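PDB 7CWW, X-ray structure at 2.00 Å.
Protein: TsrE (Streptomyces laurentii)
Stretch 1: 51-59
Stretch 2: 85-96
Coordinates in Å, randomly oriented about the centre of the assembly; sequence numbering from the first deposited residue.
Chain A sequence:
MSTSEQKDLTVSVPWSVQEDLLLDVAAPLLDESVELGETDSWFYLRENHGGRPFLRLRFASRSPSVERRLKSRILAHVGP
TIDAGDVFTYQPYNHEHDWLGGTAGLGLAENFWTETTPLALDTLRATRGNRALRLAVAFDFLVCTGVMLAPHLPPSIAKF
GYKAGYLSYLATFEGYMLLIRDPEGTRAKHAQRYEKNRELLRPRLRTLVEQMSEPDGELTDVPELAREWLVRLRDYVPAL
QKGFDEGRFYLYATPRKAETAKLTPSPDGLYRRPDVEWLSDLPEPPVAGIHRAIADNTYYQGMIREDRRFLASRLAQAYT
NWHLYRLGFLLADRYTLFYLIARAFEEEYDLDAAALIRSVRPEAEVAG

Stretch 1 (51-59) GRPFLRLRF
Stretch 2 85-96: GDVFTYQPYNHE

Residues 52-59 form a β-strand with extended backbone angles, and Gly51 precedes it at positive phi (76/22). The second stretch begins with the last turn of a helix, 85-87. Phe88 is the first residue to leave helical phi/psi, and an extended loop follows. The end-to-end directions of the touching parts are 53° apart. In the register, the nearest CA pairs are Phe54 to Val87, 8.5 Å, and Arg56 to Tyr93, 8.5 Å. Together the stretches bury 449 Å². Along the strand, Arg52, Phe54, Arg56 and Arg58 point toward the second stretch, whereas Pro53, Leu55, Leu57 and Phe59 stay out of reach.

Arg56, Tyr93 and Arg58 cover the most surface. Arg56 (phi/psi -107/130) has chi1-chi3 of t, t, m and chi4 of -78°. Its guanidinium edge meets the carbonyl of Gln91. NH1 of Arg56 donates to O of Gln91 at 2.9 Å, and NH2 of Arg56 donates to the same O of Gln91 at 3.2 Å. NH1 of Arg56 also lies 3.3 Å from N of Tyr93. Both are donors, so this is not a hydrogen bond. CD of Arg56 packs 3.6 Å from CD1 of Tyr93.

Tyr93 (phi/psi -60/138) points toward the strand, with chi1 t and chi2 62°. Its ring carries the guanidinium of Arg58 stacked flat on one face, with centres 3.9 Å apart and planes at 15°. The closest pair is CZ of Arg58 and CD2 of Tyr93, 3.3 Å. Arg58 (phi/psi -121/129) is nearly extended, with chi1-chi3 all t and chi4 of 93°. The chain descends onto the ring, and its far end lies over the face: CD of Arg58 is 3.7 Å from the Tyr93 ring centroid, 4° off the normal, in a CH-pi contact. Beyond the ring, a water joins Arg58 to His95. It accepts from NH1 of Arg58 at 3.1 Å and lies 3.0 Å from NE2 of His95. His95 has chi1 m and chi2 75°.

Gln91 (phi/psi -111/111; chi1 m, chi2 m) points its CB toward the strand, but the end of its side chain leads away. CB of Gln91 sits over one face of the Phe54 ring, 3.7 Å from CZ of Phe54. Phe54 has chi1 p and chi2 93°.

At the strand start, Arg52 (m, m, m; chi4 -85°) forms a two-pronged salt bridge with Asp86 (chi1 t, chi2 85°). NH1 of Arg52 donates to OD1 of Asp86 at 2.9 Å, and NH2 of Arg52 to OD2 of Asp86 at 2.8 Å.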

ATOM      1  N   GLY A  51     -10.103   5.221  16.884  1.00 26.98           N
ATOM      2  CA  GLY A  51     -10.825   6.335  16.297  1.00 25.75           C
ATOM      3  C   GLY A  51     -10.159   7.668  16.546  1.00 30.17           C
ATOM      4  O   GLY A  51     -10.826   8.707  16.513  1.00 29.82           O
ATOM      5  N   ARG A  52      -8.860   7.667  16.836  1.00 23.16           N
ATOM      6  CA  ARG A  52      -8.063   8.889  16.948  1.00 23.32           C
ATOM      7  C   ARG A  52      -6.905   8.767  15.965  1.00 24.45           C
ATOM      8  O   ARG A  52      -5.839   8.220  16.296  1.00 24.59           O
ATOM      9  CB  ARG A  52      -7.573   9.107  18.374  1.00 25.66           C
ATOM     10  CG  ARG A  52      -8.692   9.531  19.347  1.00 26.29           C
ATOM     11  CD  ARG A  52      -9.231  10.931  19.001  1.00 27.20           C
ATOM     12  NE  ARG A  52      -8.161  11.926  19.026  1.00 28.51           N
ATOM     13  CZ  ARG A  52      -7.755  12.546  20.132  1.00 31.77           C
ATOM     14  NH1 ARG A  52      -8.340  12.283  21.303  1.00 28.29           N
ATOM     15  NH2 ARG A  52      -6.764  13.424  20.074  1.00 27.67           N
ATOM     16  N   PRO A  53      -7.084   9.235  14.736  1.00 24.19           N
ATOM     17  CA  PRO A  53      -5.969   9.268  13.775  1.00 25.91           C
ATOM     18  C   PRO A  53      -4.767  10.023  14.331  1.00 29.14           C
ATOM     19  O   PRO A  53      -4.917  10.971  15.108  1.00 26.95           O
ATOM     20  CB  PRO A  53      -6.566  10.008  12.570  1.00 27.85           C
ATOM     21  CG  PRO A  53      -8.056   9.853  12.710  1.00 28.75           C
ATOM     22  CD  PRO A  53      -8.332   9.795  14.189  1.00 25.21           C
ATOM     23  N   PHE A  54      -3.559   9.612  13.925  1.00 25.17           N
ATOM     24  CA  PHE A  54      -2.397  10.370  14.361  1.00 23.57           C
ATOM     25  C   PHE A  54      -1.289  10.339  13.318  1.00 29.32           C
ATOM     26  O   PHE A  54      -1.162   9.398  12.523  1.00 23.72           O
ATOM     27  CB  PHE A  54      -1.855   9.900  15.733  1.00 21.62           C
ATOM     28  CG  PHE A  54      -1.350   8.471  15.765  1.00 26.11           C
ATOM     29  CD1 PHE A  54      -0.008   8.182  15.531  1.00 25.38           C
ATOM     30  CD2 PHE A  54      -2.203   7.428  16.113  1.00 27.50           C
ATOM     31  CE1 PHE A  54       0.472   6.863  15.594  1.00 24.60           C
ATOM     32  CE2 PHE A  54      -1.737   6.118  16.186  1.00 25.84           C
ATOM     33  CZ  PHE A  54      -0.396   5.834  15.932  1.00 24.98           C
ATOM     34  N   LEU A  55      -0.526  11.428  13.311  1.00 28.25           N
ATOM     35  CA  LEU A  55       0.715  11.550  12.566  1.00 27.66           C
ATOM     36  C   LEU A  55       1.862  11.125  13.471  1.00 28.67           C
ATOM     37  O   LEU A  55       1.977  11.612  14.604  1.00 26.91           O
ATOM     38  CB  LEU A  55       0.917  12.994  12.107  1.00 23.58           C
ATOM     39  CG  LEU A  55       2.230  13.350  11.409  1.00 26.29           C
ATOM     40  CD1 LEU A  55       2.279  12.662  10.034  1.00 21.42           C
ATOM     41  CD2 LEU A  55       2.377  14.866  11.268  1.00 28.35           C
ATOM     42  N   ARG A  56       2.681  10.202  12.988  1.00 22.10           N
ATOM     43  CA  ARG A  56       3.867   9.740  13.707  1.00 25.89           C
ATOM     44  C   ARG A  56       5.100  10.311  13.025  1.00 27.06           C
ATOM     45  O   ARG A  56       5.249  10.184  11.805  1.00 26.83           O
ATOM     46  CB  ARG A  56       3.957   8.204  13.738  1.00 26.30           C
ATOM     47  CG  ARG A  56       5.223   7.680  14.459  1.00 24.29           C
ATOM     48  CD  ARG A  56       5.434   6.169  14.319  1.00 22.38           C
ATOM     49  NE  ARG A  56       4.244   5.411  14.730  1.00 26.23           N
ATOM     50  CZ  ARG A  56       3.896   5.181  15.996  1.00 31.78           C
ATOM     51  NH1 ARG A  56       4.638   5.636  17.004  1.00 24.92           N
ATOM     52  NH2 ARG A  56       2.798   4.489  16.261  1.00 28.71           N
ATOM     53  N   LEU A  57       5.994  10.917  13.807  1.00 24.25           N
ATOM     54  CA  LEU A  57       7.268  11.406  13.288  1.00 26.90           C
ATOM     55  C   LEU A  57       8.379  10.619  13.959  1.00 27.47           C
ATOM     56  O   LEU A  57       8.490  10.614  15.187  1.00 26.26           O
ATOM     57  CB  LEU A  57       7.427  12.911  13.524  1.00 24.23           C
ATOM     58  CG  LEU A  57       6.290  13.704  12.857  1.00 29.32           C
ATOM     59  CD1 LEU A  57       6.220  15.144  13.314  1.00 31.64           C
ATOM     60  CD2 LEU A  57       6.424  13.636  11.334  1.00 23.52           C
ATOM     61  N   ARG A  58       9.178   9.929  13.161  1.00 24.15           N
ATOM     62  CA  ARG A  58      10.243   9.089  13.684  1.00 32.13           C
ATOM     63  C   ARG A  58      11.573   9.576  13.135  1.00 34.03           C
ATOM     64  O   ARG A  58      11.721   9.765  11.926  1.00 29.63           O
ATOM     65  CB  ARG A  58      10.019   7.621  13.333  1.00 35.07           C
ATOM     66  CG  ARG A  58      10.856   6.700  14.165  1.00 45.62           C
ATOM     67  CD  ARG A  58      10.209   5.355  14.280  1.00 40.08           C
ATOM     68  NE  ARG A  58      11.167   4.380  14.762  1.00 50.10           N
ATOM     69  CZ  ARG A  58      11.318   4.061  16.043  1.00 55.73           C
ATOM     70  NH1 ARG A  58      12.215   3.147  16.395  1.00 63.59           N
ATOM     71  NH2 ARG A  58      10.564   4.645  16.965  1.00 46.74           N
ATOM     72  N   PHE A  59      12.532   9.787  14.023  1.00 29.32           N
ATOM     73  CA  PHE A  59      13.787  10.378  13.606  1.00 29.42           C
ATOM     74  C   PHE A  59      14.829  10.059  14.663  1.00 34.64           C
ATOM     75  O   PHE A  59      14.502   9.842  15.831  1.00 39.51           O
ATOM     76  CB  PHE A  59      13.665  11.899  13.398  1.00 28.51           C
ATOM     77  CG  PHE A  59      13.020  12.637  14.556  1.00 34.20           C
ATOM     78  CD1 PHE A  59      11.644  12.774  14.634  1.00 33.43           C
ATOM     79  CD2 PHE A  59      13.795  13.210  15.551  1.00 33.27           C
ATOM     80  CE1 PHE A  59      11.058  13.460  15.688  1.00 40.75           C
ATOM     81  CE2 PHE A  59      13.214  13.890  16.607  1.00 36.03           C
ATOM     82  CZ  PHE A  59      11.848  14.019  16.678  1.00 40.39           C
ATOM     83  N   GLY A  85      -2.442  18.645  26.053  1.00 52.92           N
ATOM     84  CA  GLY A  85      -2.421  17.445  26.867  1.00 52.42           C
ATOM     85  C   GLY A  85      -3.213  16.282  26.321  1.00 56.21           C
ATOM     86  O   GLY A  85      -3.228  15.220  26.948  1.00 72.68           O
ATOM     87  N   ASP A  86      -3.873  16.446  25.175  1.00 40.90           N
ATOM     88  CA  ASP A  86      -4.590  15.362  24.521  1.00 37.54           C
ATOM     89  C   ASP A  86      -3.982  14.949  23.187  1.00 36.27           C
ATOM     90  O   ASP A  86      -4.047  13.774  22.827  1.00 39.77           O
ATOM     91  CB  ASP A  86      -6.061  15.758  24.311  1.00 36.27           C
ATOM     92  CG  ASP A  86      -6.742  14.939  23.229  1.00 42.34           C
ATOM     93  OD1 ASP A  86      -7.229  13.827  23.524  1.00 36.68           O
ATOM     94  OD2 ASP A  86      -6.770  15.402  22.067  1.00 44.49           O
ATOM     95  N   VAL A  87      -3.369  15.872  22.447  1.00 34.80           N
ATOM     96  CA  VAL A  87      -2.875  15.502  21.128  1.00 30.38           C
ATOM     97  C   VAL A  87      -1.582  14.707  21.186  1.00 27.23           C
ATOM     98  O   VAL A  87      -1.252  14.024  20.220  1.00 29.49           O
ATOM     99  CB  VAL A  87      -2.668  16.730  20.230  1.00 37.73           C
ATOM    100  CG1 VAL A  87      -4.019  17.335  19.888  1.00 43.54           C
ATOM    101  CG2 VAL A  87      -1.759  17.739  20.905  1.00 37.61           C
ATOM    102  N   PHE A  88      -0.830  14.759  22.281  1.00 24.93           N
ATOM    103  CA  PHE A  88       0.458  14.082  22.288  1.00 26.17           C
ATOM    104  C   PHE A  88       0.447  12.741  23.018  1.00 34.72           C
ATOM    105  O   PHE A  88       1.521  12.164  23.209  1.00 36.47           O
ATOM    106  CB  PHE A  88       1.526  15.009  22.874  1.00 28.44           C
ATOM    107  CG  PHE A  88       1.789  16.223  22.019  1.00 34.13           C
ATOM    108  CD1 PHE A  88       1.981  16.090  20.651  1.00 33.16           C
ATOM    109  CD2 PHE A  88       1.797  17.493  22.573  1.00 35.75           C
ATOM    110  CE1 PHE A  88       2.210  17.199  19.847  1.00 34.36           C
ATOM    111  CE2 PHE A  88       2.020  18.604  21.780  1.00 35.84           C
ATOM    112  CZ  PHE A  88       2.226  18.459  20.415  1.00 34.71           C
ATOM    113  N   THR A  89      -0.729  12.222  23.412  1.00 33.21           N
ATOM    114  CA  THR A  89      -0.811  10.886  24.001  1.00 30.05           C
ATOM    115  C   THR A  89       0.053   9.922  23.200  1.00 31.60           C
ATOM    116  O   THR A  89      -0.086   9.819  21.976  1.00 29.20           O
ATOM    117  CB  THR A  89      -2.259  10.378  24.016  1.00 29.87           C
ATOM    118  OG1 THR A  89      -3.107  11.275  24.751  1.00 33.30           O
ATOM    119  CG2 THR A  89      -2.309   8.996  24.666  1.00 31.20           C
ATOM    120  N   TYR A  90       0.979   9.236  23.870  1.00 33.23           N
ATOM    121  CA  TYR A  90       1.970   8.472  23.120  1.00 31.26           C
ATOM    122  C   TYR A  90       1.393   7.140  22.657  1.00 26.95           C
ATOM    123  O   TYR A  90       0.853   6.371  23.454  1.00 31.51           O
ATOM    124  CB  TYR A  90       3.251   8.237  23.928  1.00 41.29           C
ATOM    125  CG  TYR A  90       4.292   7.509  23.087  1.00 44.69           C
ATOM    126  CD1 TYR A  90       4.658   7.995  21.826  1.00 50.55           C
ATOM    127  CD2 TYR A  90       4.867   6.319  23.524  1.00 44.00           C
ATOM    128  CE1 TYR A  90       5.597   7.323  21.028  1.00 54.71           C
ATOM    129  CE2 TYR A  90       5.800   5.639  22.741  1.00 46.20           C
ATOM    130  CZ  TYR A  90       6.162   6.144  21.494  1.00 58.51           C
ATOM    131  OH  TYR A  90       7.084   5.464  20.716  1.00 60.31           O
ATOM    132  N   GLN A  91       1.484   6.886  21.357  1.00 26.81           N
ATOM    133  CA  GLN A  91       1.048   5.631  20.760  1.00 26.07           C
ATOM    134  C   GLN A  91       2.291   4.886  20.291  1.00 31.01           C
ATOM    135  O   GLN A  91       2.954   5.334  19.342  1.00 32.97           O
ATOM    136  CB  GLN A  91       0.096   5.893  19.592  1.00 27.75           C
ATOM    137  CG  GLN A  91      -1.187   6.629  20.014  1.00 31.44           C
ATOM    138  CD  GLN A  91      -2.028   5.798  20.964  1.00 31.56           C
ATOM    139  OE1 GLN A  91      -1.895   4.576  21.010  1.00 34.23           O
ATOM    140  NE2 GLN A  91      -2.904   6.450  21.717  1.00 34.14           N
ATOM    141  N   PRO A  92       2.656   3.780  20.930  1.00 29.39           N
ATOM    142  CA  PRO A  92       3.999   3.215  20.733  1.00 30.62           C
ATOM    143  C   PRO A  92       4.214   2.661  19.340  1.00 29.45           C
ATOM    144  O   PRO A  92       3.361   1.979  18.765  1.00 31.46           O
ATOM    145  CB  PRO A  92       4.072   2.103  21.784  1.00 36.77           C
ATOM    146  CG  PRO A  92       3.136   2.579  22.866  1.00 43.57           C
ATOM    147  CD  PRO A  92       1.988   3.210  22.114  1.00 35.69           C
ATOM    148  N   TYR A  93       5.390   2.955  18.811  1.00 28.25           N
ATOM    149  CA  TYR A  93       5.788   2.432  17.519  1.00 34.42           C
ATOM    150  C   TYR A  93       5.810   0.908  17.521  1.00 30.63           C
ATOM    151  O   TYR A  93       6.285   0.281  18.465  1.00 31.86           O
ATOM    152  CB  TYR A  93       7.163   2.980  17.186  1.00 31.81           C
ATOM    153  CG  TYR A  93       7.703   2.589  15.842  1.00 25.36           C
ATOM    154  CD1 TYR A  93       7.051   2.963  14.664  1.00 28.93           C
ATOM    155  CD2 TYR A  93       8.897   1.883  15.743  1.00 27.40           C
ATOM    156  CE1 TYR A  93       7.579   2.626  13.412  1.00 28.23           C
ATOM    157  CE2 TYR A  93       9.436   1.548  14.492  1.00 28.83           C
ATOM    158  CZ  TYR A  93       8.767   1.923  13.339  1.00 31.92           C
ATOM    159  OH  TYR A  93       9.303   1.591  12.110  1.00 31.25           O
ATOM    160  N   ASN A  94       5.310   0.312  16.439  1.00 27.91           N
ATOM    161  CA  ASN A  94       5.328  -1.137  16.271  1.00 32.55           C
ATOM    162  C   ASN A  94       6.587  -1.506  15.490  1.00 33.94           C
ATOM    163  O   ASN A  94       6.715  -1.164  14.310  1.00 30.54           O
ATOM    164  CB  ASN A  94       4.066  -1.613  15.553  1.00 33.63           C
ATOM    165  CG  ASN A  94       3.934  -3.131  15.513  1.00 32.77           C
ATOM    166  OD1 ASN A  94       4.900  -3.866  15.728  1.00 32.45           O
ATOM    167  ND2 ASN A  94       2.725  -3.604  15.252  1.00 34.11           N
ATOM    168  N   HIS A  95       7.515  -2.203  16.149  1.00 30.38           N
ATOM    169  CA  HIS A  95       8.756  -2.636  15.519  1.00 29.33           C
ATOM    170  C   HIS A  95       8.582  -3.911  14.703  1.00 31.91           C
ATOM    171  O   HIS A  95       9.552  -4.387  14.103  1.00 31.21           O
ATOM    172  CB  HIS A  95       9.843  -2.868  16.578  1.00 34.04           C
ATOM    173  CG  HIS A  95      10.242  -1.633  17.326  1.00 33.01           C
ATOM    174  ND1 HIS A  95       9.450  -1.063  18.303  1.00 39.33           N
ATOM    175  CD2 HIS A  95      11.357  -0.867  17.253  1.00 37.15           C
ATOM    176  CE1 HIS A  95      10.059   0.003  18.794  1.00 36.44           C
ATOM    177  NE2 HIS A  95      11.217   0.143  18.176  1.00 39.56           N
ATOM    178  N   GLU A  96       7.383  -4.487  14.693  1.00 26.93           N
ATOM    179  CA  GLU A  96       7.143  -5.808  14.125  1.00 31.87           C
ATOM    180  C   GLU A  96       5.782  -5.770  13.428  1.00 32.31           C
ATOM    181  O   GLU A  96       4.881  -6.549  13.724  1.00 31.23           O
ATOM    182  CB  GLU A  96       7.215  -6.887  15.215  1.00 29.28           C
ATOM    183  CG  GLU A  96       7.381  -8.314  14.692  1.00 32.00           C
ATOM    184  CD  GLU A  96       7.400  -9.367  15.799  1.00 40.79           C
ATOM    185  OE1 GLU A  96       6.921  -9.078  16.917  1.00 38.27           O
ATOM    186  OE2 GLU A  96       7.886 -10.492  15.552  1.00 34.21           O
TER
HETATM  187  O   HOH W   1      12.893   2.348  19.317  1.00 54.10           O